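Local coordinates for putative GGDEF domain protein (PDB 7E6G), which probably catalyses the magnesium-dependent condensation of two GTP molecules into the second messenger cyclic di-GMP, releasing diphosphate, at residues 132-137 against 191-196; 168-173 against 186-191. All blocks are in the same frame, centred on the assembly; numbering follows the deposited sequence.

The two interactions are neighbours in one GGDEF domain, with centres about 9 Å apart, and they share T191. Interaction 1 sets the start of strand 134-140 against the beginning of helix 193-208; interaction 2 sets the loop between helix 152-168 and strand 175-178 against the end of strand 183-188 and the turn behind it. Along the chain, interaction 2 is nested inside the loop that interaction 1 closes. Strands 134-140 and 183-188 are adjacent and antiparallel in the central mixed sheet, so V134 pairs with L188 and A136 with L186. Both contacts involve the connection from strand 183-188 to helix 193-208, away from the magnesium and nucleotide sites.

Interaction 1: 132-137 against 191-196; sequences SYVLAM and TRLQDA
The R192 guanidinium turns an edge toward S132, with the S132 backbone N near its plane and 3.5 Å from R192 NH1. Both of these atoms are donors, so the pair is a packing contact and not a hydrogen bond. The arginine chain is bent at chi2 and chi3, and although R192 CB points away from segment 132-137, its NH1 ends near S132. A backbone bond ties the same corner together: T191 N donates to S132 O over 3.0 Å.

Next to this polar corner the contact becomes apolar, and V134 carries it. Its CG1 stands anti to the carbonyl carbon, beside the backbone N (chi1 -44°). This methyl lies 3.2 Å from T191 O, against the backbone that leads into the helix, and meets L193 CD1 at 4.2 Å. The other branch, CG2, packs on A196 CB at 3.6 Å. One valine thus touches both the entry and the first turn of the helix. R192 occupies the N-cap position, and its carbonyl O accepts a bond from A196 N at 2.9 Å; A196 CB points toward the strand segment.

Y133 points its side chain away from segment 191-196; its ring stacks with H230 and its hydroxyl bonds to N123. L135, also directed away, touches helices 112-128 and 236-252. The two sides of strand 134-140 therefore serve different helices, V134 being turned to helix 193-208. That helix, followed by the small hairpin 212-214/217-219, lies in the connection between strands 183-188 and 223-229, which flank strand 134-140 and run parallel to each other, so the arrangement belongs to a beta-alpha-beta crossover spanning the central strand of the GGDEF fold.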
ATOM      1  N   SER A 132     -40.387  23.639   3.899  1.00 58.33           N
ATOM      2  CA  SER A 132     -40.957  23.171   2.728  1.00 58.74           C
ATOM      3  C   SER A 132     -40.326  23.620   1.496  1.00 59.06           C
ATOM      4  O   SER A 132     -39.425  24.301   1.479  1.00 56.80           O
ATOM      5  CB  SER A 132     -42.407  23.368   2.719  1.00 60.85           C
ATOM      6  OG  SER A 132     -42.670  24.682   2.531  1.00 68.17           O
ATOM      7  N   TYR A 133     -40.744  23.021   0.443  1.00 53.19           N
ATOM      8  CA  TYR A 133     -40.254  23.366  -0.883  1.00 47.33           C
ATOM      9  C   TYR A 133     -41.408  23.905  -1.717  1.00 46.06           C
ATOM     10  O   TYR A 133     -42.584  23.761  -1.364  1.00 41.06           O
ATOM     11  CB  TYR A 133     -39.620  22.158  -1.583  1.00 41.80           C
ATOM     12  CG  TYR A 133     -40.570  20.996  -1.699  1.00 38.12           C
ATOM     13  CD1 TYR A 133     -40.643  20.032  -0.698  1.00 38.97           C
ATOM     14  CD2 TYR A 133     -41.439  20.892  -2.781  1.00 34.98           C
ATOM     15  CE1 TYR A 133     -41.528  18.974  -0.784  1.00 39.32           C
ATOM     16  CE2 TYR A 133     -42.319  19.831  -2.897  1.00 44.03           C
ATOM     17  CZ  TYR A 133     -42.364  18.873  -1.885  1.00 43.96           C
ATOM     18  OH  TYR A 133     -43.250  17.829  -1.989  1.00 39.60           O
ATOM     19  N   VAL A 134     -41.074  24.534  -2.835  1.00 49.14           N
ATOM     20  CA  VAL A 134     -42.120  24.889  -3.786  1.00 46.82           C
ATOM     21  C   VAL A 134     -41.877  24.130  -5.084  1.00 35.30           C
ATOM     22  O   VAL A 134     -40.759  23.723  -5.408  1.00 37.15           O
ATOM     23  CB  VAL A 134     -42.232  26.415  -4.030  1.00 49.84           C
ATOM     24  CG1 VAL A 134     -42.161  27.181  -2.698  1.00 50.52           C
ATOM     25  CG2 VAL A 134     -41.182  26.902  -5.002  1.00 48.72           C
ATOM     26  N   LEU A 135     -42.962  23.917  -5.807  1.00 38.65           N
ATOM     27  CA  LEU A 135     -42.994  23.142  -7.032  1.00 37.88           C
ATOM     28  C   LEU A 135     -43.557  24.031  -8.129  1.00 38.17           C
ATOM     29  O   LEU A 135     -44.643  24.599  -7.970  1.00 38.45           O
ATOM     30  CB  LEU A 135     -43.885  21.913  -6.837  1.00 37.39           C
ATOM     31  CG  LEU A 135     -43.440  20.537  -7.294  1.00 37.07           C
ATOM     32  CD1 LEU A 135     -42.051  20.233  -6.761  1.00 35.75           C
ATOM     33  CD2 LEU A 135     -44.464  19.545  -6.779  1.00 35.27           C
ATOM     34  N   ALA A 136     -42.831  24.162  -9.234  1.00 38.14           N
ATOM     35  CA  ALA A 136     -43.317  24.902 -10.397  1.00 33.49           C
ATOM     36  C   ALA A 136     -43.316  23.966 -11.600  1.00 27.39           C
ATOM     37  O   ALA A 136     -42.284  23.401 -11.945  1.00 30.73           O
ATOM     38  CB  ALA A 136     -42.453  26.140 -10.648  1.00 27.94           C
ATOM     39  N   MET A 137     -44.469  23.764 -12.216  1.00 28.15           N
ATOM     40  CA  MET A 137     -44.575  22.895 -13.379  1.00 29.56           C
ATOM     41  C   MET A 137     -44.850  23.744 -14.616  1.00 31.96           C
ATOM     42  O   MET A 137     -45.833  24.486 -14.674  1.00 30.94           O
ATOM     43  CB  MET A 137     -45.656  21.832 -13.196  1.00 31.28           C
ATOM     44  CG  MET A 137     -45.500  20.646 -14.160  1.00 32.69           C
ATOM     45  SD  MET A 137     -46.812  19.433 -13.938  1.00 35.62           S
ATOM     46  CE  MET A 137     -46.222  18.556 -12.478  1.00 34.20           C
ATOM     47  N   THR A 191     -37.746  26.531   0.436  1.00 49.39           N
ATOM     48  CA  THR A 191     -38.173  27.804  -0.117  1.00 54.44           C
ATOM     49  C   THR A 191     -39.667  27.942   0.111  1.00 45.66           C
ATOM     50  O   THR A 191     -40.408  26.959   0.027  1.00 41.02           O
ATOM     51  CB  THR A 191     -37.823  27.911  -1.620  1.00 56.63           C
ATOM     52  OG1 THR A 191     -36.412  27.710  -1.815  1.00 56.41           O
ATOM     53  CG2 THR A 191     -38.222  29.264  -2.183  1.00 51.47           C
ATOM     54  N   ARG A 192     -40.087  29.148   0.459  1.00 55.73           N
ATOM     55  CA  ARG A 192     -41.501  29.474   0.539  1.00 61.43           C
ATOM     56  C   ARG A 192     -41.931  30.345  -0.645  1.00 59.15           C
ATOM     57  O   ARG A 192     -41.128  31.066  -1.253  1.00 54.51           O
ATOM     58  CB  ARG A 192     -41.823  30.174   1.874  1.00 60.64           C
ATOM     59  CG  ARG A 192     -42.155  29.194   3.018  1.00 58.65           C
ATOM     60  CD  ARG A 192     -41.302  29.428   4.268  1.00 67.94           C
ATOM     61  NE  ARG A 192     -39.861  29.360   4.005  1.00 77.41           N
ATOM     62  CZ  ARG A 192     -39.147  28.241   3.858  1.00 75.47           C
ATOM     63  NH1 ARG A 192     -39.728  27.046   3.931  1.00 72.10           N
ATOM     64  NH2 ARG A 192     -37.839  28.324   3.623  1.00 71.74           N
ATOM     65  N   LEU A 193     -43.236  30.276  -0.946  1.00 55.06           N
ATOM     66  CA  LEU A 193     -43.829  30.946  -2.107  1.00 48.17           C
ATOM     67  C   LEU A 193     -43.309  32.362  -2.298  1.00 53.93           C
ATOM     68  O   LEU A 193     -42.929  32.758  -3.407  1.00 53.59           O
ATOM     69  CB  LEU A 193     -45.346  30.969  -1.947  1.00 40.22           C
ATOM     70  CG  LEU A 193     -46.191  30.580  -3.143  1.00 48.62           C
ATOM     71  CD1 LEU A 193     -45.570  29.375  -3.852  1.00 46.07           C
ATOM     72  CD2 LEU A 193     -47.648  30.334  -2.727  1.00 43.90           C
ATOM     73  N   GLN A 194     -43.277  33.133  -1.210  1.00 59.33           N
ATOM     74  CA  GLN A 194     -42.865  34.529  -1.285  1.00 55.49           C
ATOM     75  C   GLN A 194     -41.441  34.665  -1.816  1.00 52.52           C
ATOM     76  O   GLN A 194     -41.163  35.546  -2.635  1.00 55.78           O
ATOM     77  CB  GLN A 194     -43.014  35.177   0.092  1.00 53.17           C
ATOM     78  CG  GLN A 194     -44.472  35.291   0.555  1.00 59.97           C
ATOM     79  CD  GLN A 194     -44.960  34.072   1.352  1.00 58.89           C
ATOM     80  OE1 GLN A 194     -45.686  33.212   0.835  1.00 55.52           O
ATOM     81  NE2 GLN A 194     -44.581  34.012   2.624  1.00 67.80           N
ATOM     82  N   ASP A 195     -40.568  33.812  -1.436  1.00 54.87           N
ATOM     83  CA  ASP A 195     -39.263  33.788  -1.950  1.00 57.39           C
ATOM     84  C   ASP A 195     -39.181  33.154  -3.332  1.00 57.11           C
ATOM     85  O   ASP A 195     -38.271  33.392  -4.012  1.00 54.67           O
ATOM     86  CB  ASP A 195     -38.410  32.992  -1.015  1.00 59.68           C
ATOM     87  CG  ASP A 195     -37.494  33.811  -0.244  1.00 67.10           C
ATOM     88  OD1 ASP A 195     -37.973  34.657   0.405  1.00 69.85           O
ATOM     89  OD2 ASP A 195     -36.304  33.643  -0.255  1.00 61.31           O
ATOM     90  N   ALA A 196     -40.143  32.343  -3.717  1.00 56.26           N
ATOM     91  CA  ALA A 196     -40.152  31.694  -5.023  1.00 52.74           C
ATOM     92  C   ALA A 196     -40.552  32.664  -6.133  1.00 55.22           C
ATOM     93  O   ALA A 196     -39.970  32.629  -7.229  1.00 50.57           O
ATOM     94  CB  ALA A 196     -41.095  30.493  -4.995  1.00 47.27           C
TER

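Interaction 2: 168-173 against 186-191; sequences SELREY and LLLPQT
R171 CG stands anti to its carbonyl carbon (chi1 -58°) and the chain bends at chi2 and chi3, while T191 OG1 is likewise anti to its own carbonyl carbon (chi1 -56°); the two side chains reach toward each other, tip to tip. The setting is the GGDEF domain's beta-hairpin of strands 175-178 and 183-188, whose turn and the start of the second strand carry the family signature, here GGEEF; this contact lies at the other end of the hairpin, where the incoming loop passes the outgoing turn.

R171 NH1 donates to T191 OG1 over 2.6 Å with an N-H...O angle of 151°, and the oxygen lies close to the guanidinium plane. T191 OG1 in turn gives its own hydrogen to P189 O at 2.8 Å, approaching from above the carbonyl plane. The hydroxyl thus relays between the arginine and the turn 189-191, accepting from one and donating to the other. R171 NH2 has a different partner, forming a salt bridge with D174 OD2, so two groups fix the rotation of the guanidinium.

The arginine also serves as a packing surface. Its side chain crosses that of L188 at about a right angle, and L188 CD1 comes to the guanidinium edge 3.5 Å from R171 NH2. On the other branch, L188 CD2 meets L170 CD2 at 4.3 Å, and L170 continues the apolar patch onto V203 of helix 193-208 and C176 of the hairpin. The loop is thereby joined to both the sheet and helix 193-208, which follows strand 183-188. At the end of segment 168-173 the contact passes to the proline ring, where P189 CG lies 3.4 Å from the Y173 carbonyl O and P189 CD 3.6 Å from that same oxygen.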
ATOM      1  N   SER A 168     -29.960  28.711 -15.828  1.00 41.54           N
ATOM      2  CA  SER A 168     -29.139  29.888 -15.561  1.00 43.48           C
ATOM      3  C   SER A 168     -29.753  30.857 -14.551  1.00 44.72           C
ATOM      4  O   SER A 168     -29.015  31.652 -13.966  1.00 50.38           O
ATOM      5  CB  SER A 168     -28.848  30.641 -16.852  1.00 46.49           C
ATOM      6  OG  SER A 168     -27.723  31.491 -16.667  1.00 60.34           O
ATOM      7  N   GLU A 169     -31.068  30.843 -14.348  1.00 42.55           N
ATOM      8  CA  GLU A 169     -31.706  31.746 -13.393  1.00 44.74           C
ATOM      9  C   GLU A 169     -32.056  31.077 -12.075  1.00 48.75           C
ATOM     10  O   GLU A 169     -32.748  31.690 -11.259  1.00 48.92           O
ATOM     11  CB  GLU A 169     -32.990  32.355 -13.975  1.00 44.87           C
ATOM     12  CG  GLU A 169     -32.810  33.169 -15.256  1.00 53.46           C
ATOM     13  CD  GLU A 169     -31.947  34.415 -15.088  1.00 57.92           C
ATOM     14  OE1 GLU A 169     -31.121  34.655 -16.006  1.00 55.69           O
ATOM     15  OE2 GLU A 169     -32.107  35.144 -14.068  1.00 56.87           O
ATOM     16  N   LEU A 170     -31.646  29.833 -11.862  1.00 45.66           N
ATOM     17  CA  LEU A 170     -31.968  29.103 -10.644  1.00 47.03           C
ATOM     18  C   LEU A 170     -30.816  29.173  -9.641  1.00 55.43           C
ATOM     19  O   LEU A 170     -29.645  29.303 -10.019  1.00 54.11           O
ATOM     20  CB  LEU A 170     -32.289  27.643 -10.966  1.00 48.15           C
ATOM     21  CG  LEU A 170     -33.599  27.383 -11.709  1.00 42.81           C
ATOM     22  CD1 LEU A 170     -33.776  25.893 -11.863  1.00 43.58           C
ATOM     23  CD2 LEU A 170     -34.752  27.974 -10.932  1.00 38.78           C
ATOM     24  N   ARG A 171     -31.161  29.093  -8.352  1.00 48.35           N
ATOM     25  CA  ARG A 171     -30.136  29.044  -7.321  1.00 47.63           C
ATOM     26  C   ARG A 171     -29.467  27.669  -7.339  1.00 52.67           C
ATOM     27  O   ARG A 171     -29.919  26.744  -8.017  1.00 53.32           O
ATOM     28  CB  ARG A 171     -30.732  29.366  -5.948  1.00 50.04           C
ATOM     29  CG  ARG A 171     -31.404  30.725  -5.860  1.00 42.46           C
ATOM     30  CD  ARG A 171     -32.905  30.601  -5.776  1.00 43.52           C
ATOM     31  NE  ARG A 171     -33.391  30.375  -4.418  1.00 47.07           N
ATOM     32  CZ  ARG A 171     -34.469  29.652  -4.115  1.00 49.88           C
ATOM     33  NH1 ARG A 171     -34.851  29.518  -2.855  1.00 55.06           N
ATOM     34  NH2 ARG A 171     -35.170  29.055  -5.065  1.00 57.17           N
ATOM     35  N   GLU A 172     -28.367  27.535  -6.595  1.00 55.91           N
ATOM     36  CA  GLU A 172     -27.493  26.392  -6.838  1.00 54.18           C
ATOM     37  C   GLU A 172     -28.106  25.082  -6.359  1.00 55.04           C
ATOM     38  O   GLU A 172     -27.800  24.026  -6.920  1.00 62.23           O
ATOM     39  CB  GLU A 172     -26.119  26.635  -6.209  1.00 62.90           C
ATOM     40  CG  GLU A 172     -25.944  26.135  -4.789  1.00 70.22           C
ATOM     41  CD  GLU A 172     -24.555  26.437  -4.234  1.00 80.31           C
ATOM     42  OE1 GLU A 172     -23.702  25.519  -4.207  1.00 82.09           O
ATOM     43  OE2 GLU A 172     -24.314  27.598  -3.835  1.00 87.54           O
ATOM     44  N   TYR A 173     -28.995  25.117  -5.368  1.00 51.08           N
ATOM     45  CA  TYR A 173     -29.614  23.888  -4.884  1.00 54.08           C
ATOM     46  C   TYR A 173     -31.003  23.650  -5.459  1.00 51.42           C
ATOM     47  O   TYR A 173     -31.584  22.585  -5.218  1.00 51.87           O
ATOM     48  CB  TYR A 173     -29.672  23.888  -3.347  1.00 60.57           C
ATOM     49  CG  TYR A 173     -28.306  23.715  -2.742  1.00 64.20           C
ATOM     50  CD1 TYR A 173     -27.630  22.509  -2.864  1.00 71.13           C
ATOM     51  CD2 TYR A 173     -27.671  24.764  -2.091  1.00 64.85           C
ATOM     52  CE1 TYR A 173     -26.367  22.335  -2.334  1.00 78.04           C
ATOM     53  CE2 TYR A 173     -26.398  24.607  -1.559  1.00 74.50           C
ATOM     54  CZ  TYR A 173     -25.751  23.387  -1.682  1.00 81.70           C
ATOM     55  OH  TYR A 173     -24.487  23.202  -1.156  1.00 79.55           O
ATOM     56  N   LEU A 186     -39.755  22.349 -11.780  1.00 31.97           N
ATOM     57  CA  LEU A 186     -38.830  23.086 -10.938  1.00 33.88           C
ATOM     58  C   LEU A 186     -39.120  22.703  -9.489  1.00 35.31           C
ATOM     59  O   LEU A 186     -40.269  22.788  -9.042  1.00 33.61           O
ATOM     60  CB  LEU A 186     -38.999  24.593 -11.153  1.00 37.12           C
ATOM     61  CG  LEU A 186     -38.254  25.310 -12.301  1.00 44.35           C
ATOM     62  CD1 LEU A 186     -38.288  24.556 -13.643  1.00 40.68           C
ATOM     63  CD2 LEU A 186     -38.797  26.718 -12.495  1.00 42.05           C
ATOM     64  N   LEU A 187     -38.097  22.251  -8.775  1.00 34.47           N
ATOM     65  CA  LEU A 187     -38.166  22.041  -7.339  1.00 38.81           C
ATOM     66  C   LEU A 187     -37.271  23.066  -6.655  1.00 41.18           C
ATOM     67  O   LEU A 187     -36.046  23.083  -6.864  1.00 38.24           O
ATOM     68  CB  LEU A 187     -37.751  20.625  -6.962  1.00 44.00           C
ATOM     69  CG  LEU A 187     -37.650  20.388  -5.455  1.00 44.21           C
ATOM     70  CD1 LEU A 187     -38.995  20.145  -4.862  1.00 44.18           C
ATOM     71  CD2 LEU A 187     -36.775  19.182  -5.214  1.00 49.36           C
ATOM     72  N   LEU A 188     -37.878  23.940  -5.859  1.00 41.44           N
ATOM     73  CA  LEU A 188     -37.084  24.858  -5.054  1.00 49.38           C
ATOM     74  C   LEU A 188     -37.112  24.371  -3.615  1.00 46.70           C
ATOM     75  O   LEU A 188     -38.126  24.548  -2.913  1.00 45.40           O
ATOM     76  CB  LEU A 188     -37.604  26.295  -5.152  1.00 52.83           C
ATOM     77  CG  LEU A 188     -37.983  26.799  -6.538  1.00 46.00           C
ATOM     78  CD1 LEU A 188     -38.240  28.300  -6.493  1.00 48.95           C
ATOM     79  CD2 LEU A 188     -36.898  26.466  -7.529  1.00 49.44           C
ATOM     80  N   PRO A 189     -36.045  23.745  -3.138  1.00 48.73           N
ATOM     81  CA  PRO A 189     -36.056  23.188  -1.787  1.00 50.70           C
ATOM     82  C   PRO A 189     -35.839  24.275  -0.753  1.00 55.07           C
ATOM     83  O   PRO A 189     -35.193  25.295  -1.010  1.00 50.34           O
ATOM     84  CB  PRO A 189     -34.885  22.201  -1.809  1.00 45.00           C
ATOM     85  CG  PRO A 189     -33.931  22.798  -2.785  1.00 48.29           C
ATOM     86  CD  PRO A 189     -34.740  23.574  -3.802  1.00 50.16           C
ATOM     87  N   GLN A 190     -36.401  24.035   0.431  1.00 58.40           N
ATOM     88  CA  GLN A 190     -36.297  24.966   1.548  1.00 59.76           C
ATOM     89  C   GLN A 190     -36.607  26.386   1.098  1.00 52.59           C
ATOM     90  O   GLN A 190     -35.836  27.321   1.317  1.00 56.59           O
ATOM     91  CB  GLN A 190     -34.916  24.877   2.201  1.00 62.99           C
ATOM     92  CG  GLN A 190     -34.505  23.455   2.538  1.00 69.13           C
ATOM     93  CD  GLN A 190     -33.089  23.366   3.035  1.00 74.69           C
ATOM     94  OE1 GLN A 190     -32.250  22.692   2.433  1.00 86.61           O
ATOM     95  NE2 GLN A 190     -32.810  24.033   4.147  1.00 68.54           N
ATOM     96  N   THR A 191     -37.746  26.531   0.436  1.00 49.39           N
ATOM     97  CA  THR A 191     -38.173  27.804  -0.117  1.00 54.44           C
ATOM     98  C   THR A 191     -39.667  27.942   0.111  1.00 45.66           C
ATOM     99  O   THR A 191     -40.408  26.959   0.027  1.00 41.02           O
ATOM    100  CB  THR A 191     -37.823  27.911  -1.620  1.00 56.63           C
ATOM    101  OG1 THR A 191     -36.412  27.710  -1.815  1.00 56.41           O
ATOM    102  CG2 THR A 191     -38.222  29.264  -2.183  1.00 51.47           C
TER